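Local atomic coordinates of catalase (Bacillus pumilus, PDB entry 4QOL), a protein that breaks down hydrogen peroxide to water and oxygen at a buried heme and also shows peroxidase-like reactivity toward phenolic substrates. Residues T107-R112 / W180-E185; I134-D139 / H176-L181. One frame throughout, in Å; residues are numbered along the deposited sequence.

Interaction 1: residues T107-R112 / W180-E185; sequences TLRDPR and WLFSDE
In the catalase fold, an arginine of the loop that joins strands 88-96 and 113-120 hydrogen-bonds the last carbonyl of helix 175-181. R109 reaches across with CG anti to its backbone N (chi1 -178°), and a bend at chi3 turns the guanidinium onto the carbonyl of L181, the last helical residue, and that of S183 in the turn beyond. R109 NH1 donates to the L181 O at 3.0 Å, lying in the carbonyl plane with a fairly straight N-H (158°), while its contact with the S183 O, also 3.0 Å, is strongly bent and weak. Below this grip, CD of R109 sits over one face of the F182 ring, 3.9 Å from its centroid and shifted toward the rim, a CH-pi contact; the guanidinium plane is tilted only 21° from that ring. The positive charge beside a helix C-terminus is probably favourable, and a water between R109 NH2 and D184 OD1 ties it to a carboxylate as well. An alanine here would probably lose the hydrogen bond to the L181 carbonyl, the water link to D184 and the methylene packing on F182. F182 itself packs against helix 434-448 on L440 and L444. Nearer the heme side, L181 lays CD1 against the D110-P111 peptide, 3.6 Å from P111 N. S183, which forms an ST turn by accepting from the E185 N at its OG, gives that hydroxyl proton to the W180 O. A second water closes the contact, donating to both D110 O at 2.8 Å and E185 O at 2.7 Å.

Interaction 2: residues I134-D139 / H176-L181; sequences IFFIRD and HMLTWL. With HEM (protoporphyrin IX containing Fe), chain E.
I134 comes first, in the loop that leads from strand 123-130 to helix 143-150, and its side chain sets off toward helix 175-181. Its CG1 takes the crowded position between backbone N and carbonyl carbon (chi1 53°), and the extended chi2 (168°) carries I134 CD1 over one face of the H176 imidazole, 3.4 Å from the ring centroid, in a tight CH-pi contact. The same methyl, I134 CD1, also meets W180 CD1 at 3.8 Å, so it is shared by two aromatic side chains one helical turn apart. H176 is held by ND1, which is hydrogen-bonded to the T282 O. The I134 carbonyl lies beside the thioether of M177, with I134 O 3.3 Å from M177 SD.

At F135 the chain turns its side chain away from the helix and onto the heme, where the heme methyl CMC lies over one face of its ring, 3.5 Å from F135 CD1; F136 CD1 backs the opposite face. A water donates to F135 O while accepting from M177 N, bridging loop and helix.

F136 then brings its ring back to the helix. M177, with CG anti to N and the chain bent at chi2 (72°), lays CG over one face of that ring, 3.7 Å from the centroid, and adds a longer Met-aromatic contact through SD. At the ring edge, F136 CE2 meets L181 CD2 at 3.7 Å and L178 CD2 farther off. Helix 161-169 adds M168 to this pocket.

With no direct hydrogen bond between the segments, the join rests on dispersion, CH-pi and sulfur contacts plus one water, and F136 and M177 form a second shell behind the phenylalanine that packs on the heme.

Interactions 1 and 2 meet on helix 175-181, their centres 12 Å apart, and share W180 and L181. Along the chain the loop 107-112 comes first, then 134-139 beyond the strand pair 113-120 and 123-130, and finally the helix that receives both. Interaction 2 runs along the helix to its last residue; interaction 1 uses that last residue and the turn that follows. The two also touch directly: P111 CG packs 3.9 Å from M177 CE, and F136 CZ lies close by. One short helix thus joins two loops flanking a strand hairpin of the antiparallel sheet, linking the heme-contacting F135 region to the side packed by helix 434-448.

Interaction 1: residues T107-R112 / W180-E185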
loop_
_atom_site.group_PDB
_atom_site.type_symbol
_atom_site.label_atom_id
_atom_site.label_comp_id
_atom_site.label_asym_id
_atom_site.label_seq_id
_atom_site.Cartn_x
_atom_site.Cartn_y
_atom_site.Cartn_z
ATOM N N THR A 107 14.799 18.666 -21.812
ATOM C CA THR A 107 15.935 18.938 -22.707
ATOM C C THR A 107 17.039 17.885 -22.681
ATOM O O THR A 107 18.081 18.101 -23.296
ATOM C CB THR A 107 16.569 20.269 -22.269
ATOM O OG1 THR A 107 16.661 20.311 -20.872
ATOM C CG2 THR A 107 15.711 21.453 -22.701
ATOM N N LEU A 108 16.857 16.810 -21.892
ATOM C CA LEU A 108 17.824 15.748 -21.846
ATOM C C LEU A 108 17.751 14.816 -23.046
ATOM O O LEU A 108 16.711 14.691 -23.654
ATOM C CB LEU A 108 17.626 14.938 -20.579
ATOM C CG LEU A 108 17.516 15.698 -19.252
ATOM C CD1 LEU A 108 17.387 14.780 -18.039
ATOM C CD2 LEU A 108 18.750 16.607 -19.051
ATOM N N ARG A 109 18.865 14.132 -23.321
ATOM C CA ARG A 109 18.903 13.141 -24.376
ATOM C C ARG A 109 18.155 11.915 -23.897
ATOM O O ARG A 109 18.394 11.462 -22.764
ATOM C CB ARG A 109 20.361 12.811 -24.724
ATOM C CG ARG A 109 20.481 11.809 -25.867
ATOM C CD ARG A 109 21.909 11.617 -26.377
ATOM N NE ARG A 109 22.560 12.894 -26.696
ATOM C CZ ARG A 109 22.311 13.624 -27.765
ATOM N NH1 ARG A 109 21.542 13.171 -28.777
ATOM N NH2 ARG A 109 22.846 14.793 -27.842
ATOM N N ASP A 110 17.275 11.377 -24.716
ATOM C CA ASP A 110 16.461 10.190 -24.309
ATOM C C ASP A 110 15.582 9.867 -25.498
ATOM O O ASP A 110 15.135 10.784 -26.178
ATOM C CB ASP A 110 15.533 10.538 -23.109
ATOM C CG ASP A 110 15.773 9.693 -21.833
ATOM O OD1 ASP A 110 16.613 8.758 -21.790
ATOM O OD2 ASP A 110 15.206 10.115 -20.737
ATOM N N PRO A 111 15.207 8.590 -25.667
ATOM C CA PRO A 111 13.930 8.359 -26.416
ATOM C C PRO A 111 12.797 9.151 -25.774
ATOM O O PRO A 111 12.894 9.555 -24.600
ATOM C CB PRO A 111 13.708 6.883 -26.273
ATOM C CG PRO A 111 14.999 6.328 -25.795
ATOM C CD PRO A 111 15.592 7.379 -24.944
ATOM N N ARG A 112 11.796 9.467 -26.560
ATOM C CA ARG A 112 10.564 9.950 -26.029
ATOM C C ARG A 112 9.455 8.930 -26.152
ATOM O O ARG A 112 9.268 8.332 -27.217
ATOM C CB ARG A 112 10.140 11.204 -26.791
ATOM C CG ARG A 112 10.585 12.547 -26.162
ATOM C CD ARG A 112 12.061 12.648 -25.873
ATOM N NE ARG A 112 12.446 13.962 -25.266
ATOM C CZ ARG A 112 13.679 14.212 -24.875
ATOM N NH1 ARG A 112 14.613 13.307 -25.027
ATOM N NH2 ARG A 112 13.985 15.357 -24.298
ATOM N N TRP A 180 20.859 6.093 -33.632
ATOM C CA TRP A 180 19.772 7.050 -33.648
ATOM C C TRP A 180 19.762 8.010 -32.461
ATOM O O TRP A 180 19.592 9.191 -32.641
ATOM C CB TRP A 180 18.393 6.297 -33.649
ATOM C CG TRP A 180 18.005 5.620 -34.853
ATOM C CD1 TRP A 180 18.518 4.447 -35.361
ATOM C CD2 TRP A 180 16.928 5.980 -35.730
ATOM N NE1 TRP A 180 17.834 4.086 -36.429
ATOM C CE2 TRP A 180 16.874 5.013 -36.720
ATOM C CE3 TRP A 180 16.055 7.054 -35.800
ATOM C CZ2 TRP A 180 15.933 5.039 -37.771
ATOM C CZ3 TRP A 180 15.124 7.078 -36.860
ATOM C CH2 TRP A 180 15.079 6.095 -37.802
ATOM N N LEU A 181 19.927 7.456 -31.262
ATOM C CA LEU A 181 19.862 8.226 -30.011
ATOM C C LEU A 181 20.926 9.317 -29.940
ATOM O O LEU A 181 20.675 10.371 -29.327
ATOM C CB LEU A 181 20.038 7.299 -28.829
ATOM C CG LEU A 181 19.819 7.936 -27.456
ATOM C CD1 LEU A 181 18.447 8.577 -27.300
ATOM C CD2 LEU A 181 20.046 6.876 -26.349
ATOM N N PHE A 182 22.114 9.097 -30.558
ATOM C CA PHE A 182 23.141 10.148 -30.467
ATOM C C PHE A 182 23.192 11.007 -31.723
ATOM O O PHE A 182 24.028 11.890 -31.812
ATOM C CB PHE A 182 24.490 9.548 -30.073
ATOM C CG PHE A 182 24.573 9.214 -28.648
ATOM C CD1 PHE A 182 24.985 10.165 -27.740
ATOM C CD2 PHE A 182 24.166 7.991 -28.171
ATOM C CE1 PHE A 182 25.014 9.891 -26.393
ATOM C CE2 PHE A 182 24.232 7.703 -26.800
ATOM C CZ PHE A 182 24.688 8.637 -25.923
ATOM N N SER A 183 22.256 10.796 -32.660
ATOM C CA SER A 183 21.883 11.899 -33.617
ATOM C C SER A 183 21.184 12.987 -32.864
ATOM O O SER A 183 20.903 12.841 -31.654
ATOM C CB SER A 183 20.997 11.425 -34.762
ATOM O OG SER A 183 19.635 11.251 -34.376
ATOM N N ASP A 184 20.917 14.111 -33.494
ATOM C CA ASP A 184 20.235 15.131 -32.723
ATOM C C ASP A 184 18.781 14.709 -32.436
ATOM O O ASP A 184 18.076 15.362 -31.639
ATOM C CB ASP A 184 20.289 16.503 -33.396
ATOM C CG ASP A 184 21.710 17.175 -33.301
ATOM O OD1 ASP A 184 22.514 16.896 -32.369
ATOM O OD2 ASP A 184 21.937 18.063 -34.149
ATOM N N GLU A 185 18.314 13.642 -33.060
ATOM C CA GLU A 185 16.934 13.203 -32.752
ATOM C C GLU A 185 16.842 12.614 -31.320
ATOM O O GLU A 185 15.732 12.431 -30.811
ATOM C CB GLU A 185 16.397 12.181 -33.787
ATOM C CG GLU A 185 14.886 12.095 -33.754
ATOM C CD GLU A 185 14.307 11.236 -34.882
ATOM O OE1 GLU A 185 14.989 10.984 -35.891
ATOM O OE2 GLU A 185 13.138 10.876 -34.782
HETATM O O HOH W 1 21.290 16.585 -29.839
HETATM O O HOH W 2 14.740 10.718 -28.923
#

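Interaction 2: residues I134-D139 / H176-L181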
loop_
_atom_site.group_PDB
_atom_site.type_symbol
_atom_site.label_atom_id
_atom_site.label_comp_id
_atom_site.label_asym_id
_atom_site.label_seq_id
_atom_site.Cartn_x
_atom_site.Cartn_y
_atom_site.Cartn_z
ATOM N N ILE A 134 13.333 1.723 -33.075
ATOM C CA ILE A 134 14.001 0.520 -32.589
ATOM C C ILE A 134 14.303 0.632 -31.125
ATOM O O ILE A 134 14.000 1.629 -30.495
ATOM C CB ILE A 134 15.289 0.237 -33.355
ATOM C CG1 ILE A 134 16.186 1.460 -33.338
ATOM C CG2 ILE A 134 14.988 -0.101 -34.796
ATOM C CD1 ILE A 134 17.543 1.155 -33.800
ATOM N N PHE A 135 14.897 -0.406 -30.551
ATOM C CA PHE A 135 15.281 -0.379 -29.170
ATOM C C PHE A 135 16.715 -0.851 -28.947
ATOM O O PHE A 135 17.343 -1.407 -29.838
ATOM C CB PHE A 135 14.298 -1.218 -28.313
ATOM C CG PHE A 135 14.076 -0.680 -26.972
ATOM C CD1 PHE A 135 13.523 0.560 -26.810
ATOM C CD2 PHE A 135 14.414 -1.402 -25.839
ATOM C CE1 PHE A 135 13.352 1.127 -25.559
ATOM C CE2 PHE A 135 14.214 -0.884 -24.571
ATOM C CZ PHE A 135 13.628 0.357 -24.423
ATOM N N PHE A 136 17.181 -0.678 -27.716
ATOM C CA PHE A 136 18.574 -0.996 -27.330
ATOM C C PHE A 136 18.830 -2.507 -27.185
ATOM O O PHE A 136 19.928 -2.978 -27.351
ATOM C CB PHE A 136 18.898 -0.431 -25.932
ATOM C CG PHE A 136 18.663 1.036 -25.756
ATOM C CD1 PHE A 136 17.417 1.502 -25.321
ATOM C CD2 PHE A 136 19.703 1.924 -25.924
ATOM C CE1 PHE A 136 17.202 2.823 -25.088
ATOM C CE2 PHE A 136 19.488 3.273 -25.701
ATOM C CZ PHE A 136 18.229 3.708 -25.269
ATOM N N ILE A 137 17.765 -3.253 -26.894
ATOM C CA ILE A 137 17.828 -4.652 -26.480
ATOM C C ILE A 137 16.678 -5.386 -27.157
ATOM O O ILE A 137 15.802 -4.758 -27.690
ATOM C CB ILE A 137 17.725 -4.838 -24.953
ATOM C CG1 ILE A 137 16.480 -4.163 -24.360
ATOM C CG2 ILE A 137 18.998 -4.352 -24.253
ATOM C CD1 ILE A 137 16.172 -4.586 -22.939
ATOM N N ARG A 138 16.749 -6.720 -27.163
ATOM C CA ARG A 138 15.738 -7.537 -27.852
ATOM C C ARG A 138 15.083 -8.593 -26.950
ATOM O O ARG A 138 14.358 -9.451 -27.469
ATOM C CB ARG A 138 16.369 -8.206 -29.098
ATOM C CG ARG A 138 17.497 -9.150 -28.726
ATOM C CD ARG A 138 17.954 -10.065 -29.878
ATOM N NE ARG A 138 18.480 -9.319 -30.964
ATOM C CZ ARG A 138 19.760 -9.279 -31.352
ATOM N NH1 ARG A 138 20.742 -9.746 -30.561
ATOM N NH2 ARG A 138 20.038 -8.642 -32.474
ATOM N N ASP A 139 15.376 -8.582 -25.634
ATOM C CA ASP A 139 14.812 -9.541 -24.724
ATOM C C ASP A 139 14.498 -8.815 -23.441
ATOM O O ASP A 139 15.348 -8.171 -22.861
ATOM C CB ASP A 139 15.794 -10.734 -24.476
ATOM C CG ASP A 139 15.131 -11.901 -23.744
ATOM O OD1 ASP A 139 14.485 -11.637 -22.704
ATOM O OD2 ASP A 139 15.169 -13.065 -24.234
ATOM N N HIS A 176 22.591 -0.212 -33.277
ATOM C CA HIS A 176 21.637 0.515 -34.101
ATOM C C HIS A 176 20.911 1.625 -33.300
ATOM O O HIS A 176 20.885 2.789 -33.730
ATOM C CB HIS A 176 20.658 -0.467 -34.765
ATOM C CG HIS A 176 19.831 0.138 -35.862
ATOM N ND1 HIS A 176 18.723 -0.513 -36.396
ATOM C CD2 HIS A 176 19.964 1.289 -36.557
ATOM C CE1 HIS A 176 18.186 0.250 -37.326
ATOM N NE2 HIS A 176 18.919 1.352 -37.439
ATOM N N MET A 177 20.376 1.295 -32.124
ATOM C CA MET A 177 19.709 2.283 -31.340
ATOM C C MET A 177 20.580 3.484 -31.011
ATOM O O MET A 177 20.128 4.637 -31.080
ATOM C CB MET A 177 19.160 1.684 -30.060
ATOM C CG MET A 177 18.444 2.685 -29.178
ATOM S SD MET A 177 16.861 3.125 -29.917
ATOM C CE MET A 177 15.960 3.717 -28.465
ATOM N N LEU A 178 21.789 3.195 -30.601
ATOM C CA LEU A 178 22.684 4.279 -30.167
ATOM C C LEU A 178 23.027 5.200 -31.342
ATOM O O LEU A 178 23.249 6.415 -31.225
ATOM C CB LEU A 178 23.927 3.707 -29.573
ATOM C CG LEU A 178 23.680 2.914 -28.292
ATOM C CD1 LEU A 178 24.955 2.214 -27.842
ATOM C CD2 LEU A 178 23.232 3.859 -27.192
ATOM N N THR A 179 23.028 4.634 -32.544
ATOM C CA THR A 179 23.235 5.422 -33.760
ATOM C C THR A 179 22.087 6.400 -34.095
ATOM O O THR A 179 22.328 7.450 -34.726
ATOM C CB THR A 179 23.522 4.480 -34.953
ATOM O OG1 THR A 179 24.656 3.657 -34.611
ATOM C CG2 THR A 179 23.777 5.228 -36.235
ATOM N N TRP A 180 20.859 6.093 -33.632
ATOM C CA TRP A 180 19.772 7.050 -33.648
ATOM C C TRP A 180 19.762 8.010 -32.461
ATOM O O TRP A 180 19.592 9.191 -32.641
ATOM C CB TRP A 180 18.393 6.297 -33.649
ATOM C CG TRP A 180 18.005 5.620 -34.853
ATOM C CD1 TRP A 180 18.518 4.447 -35.361
ATOM C CD2 TRP A 180 16.928 5.980 -35.730
ATOM N NE1 TRP A 180 17.834 4.086 -36.429
ATOM C CE2 TRP A 180 16.874 5.013 -36.720
ATOM C CE3 TRP A 180 16.055 7.054 -35.800
ATOM C CZ2 TRP A 180 15.933 5.039 -37.771
ATOM C CZ3 TRP A 180 15.124 7.078 -36.860
ATOM C CH2 TRP A 180 15.079 6.095 -37.802
ATOM N N LEU A 181 19.927 7.456 -31.262
ATOM C CA LEU A 181 19.862 8.226 -30.011
ATOM C C LEU A 181 20.926 9.317 -29.940
ATOM O O LEU A 181 20.675 10.371 -29.327
ATOM C CB LEU A 181 20.038 7.299 -28.829
ATOM C CG LEU A 181 19.819 7.936 -27.456
ATOM C CD1 LEU A 181 18.447 8.577 -27.300
ATOM C CD2 LEU A 181 20.046 6.876 -26.349
HETATM C CHA HEM E . 6.428 3.017 -19.391
HETATM C CHB HEM E . 8.393 -1.381 -18.813
HETATM C CHC HEM E . 10.112 -1.134 -23.480
HETATM C CHD HEM E . 7.492 2.895 -24.102
HETATM C C1A HEM E . 6.848 1.821 -18.830
HETATM C C2A HEM E . 6.627 1.413 -17.475
HETATM C C3A HEM E . 7.176 0.178 -17.318
HETATM C C4A HEM E . 7.728 -0.181 -18.562
HETATM C CMA HEM E . 7.185 -0.775 -16.159
HETATM C CAA HEM E . 5.873 2.217 -16.465
HETATM C CBA HEM E . 4.394 2.159 -16.902
HETATM C CGA HEM E . 3.489 2.760 -15.892
HETATM O O1A HEM E . 2.313 3.004 -16.233
HETATM O O2A HEM E . 3.851 2.921 -14.704
HETATM C C1B HEM E . 9.037 -1.636 -20.056
HETATM C C2B HEM E . 9.773 -2.840 -20.293
HETATM C C3B HEM E . 10.273 -2.785 -21.568
HETATM C C4B HEM E . 9.787 -1.533 -22.167
HETATM C CMB HEM E . 9.939 -3.952 -19.288
HETATM C CAB HEM E . 11.060 -3.775 -22.305
HETATM C CBB HEM E . 11.135 -5.025 -21.841
HETATM C C1C HEM E . 9.532 -0.004 -24.057
HETATM C C2C HEM E . 9.482 0.218 -25.414
HETATM C C3C HEM E . 8.768 1.363 -25.585
HETATM C C4C HEM E . 8.300 1.814 -24.328
HETATM C CMC HEM E . 10.202 -0.625 -26.445
HETATM C CAC HEM E . 8.372 1.915 -26.837
HETATM C CBC HEM E . 8.256 1.084 -27.858
HETATM C C1D HEM E . 7.008 3.216 -22.825
HETATM C C2D HEM E . 6.217 4.426 -22.596
HETATM C C3D HEM E . 5.935 4.500 -21.292
HETATM C C4D HEM E . 6.551 3.307 -20.720
HETATM C CMD HEM E . 5.855 5.383 -23.693
HETATM C CAD HEM E . 5.130 5.553 -20.572
HETATM C CBD HEM E . 3.645 5.186 -20.793
HETATM C CGD HEM E . 2.889 6.276 -20.093
HETATM O O1D HEM E . 2.724 7.323 -20.708
HETATM O O2D HEM E . 2.439 6.129 -18.924
HETATM N NA HEM E . 7.514 0.803 -19.519
HETATM N NB HEM E . 9.087 -0.922 -21.196
HETATM N NC HEM E . 8.751 0.923 -23.402
HETATM N ND HEM E . 7.191 2.563 -21.683
HETATM FE FE HEM E . 8.104 0.890 -21.455
HETATM O O HOH W 3 19.635 -1.366 -31.468
#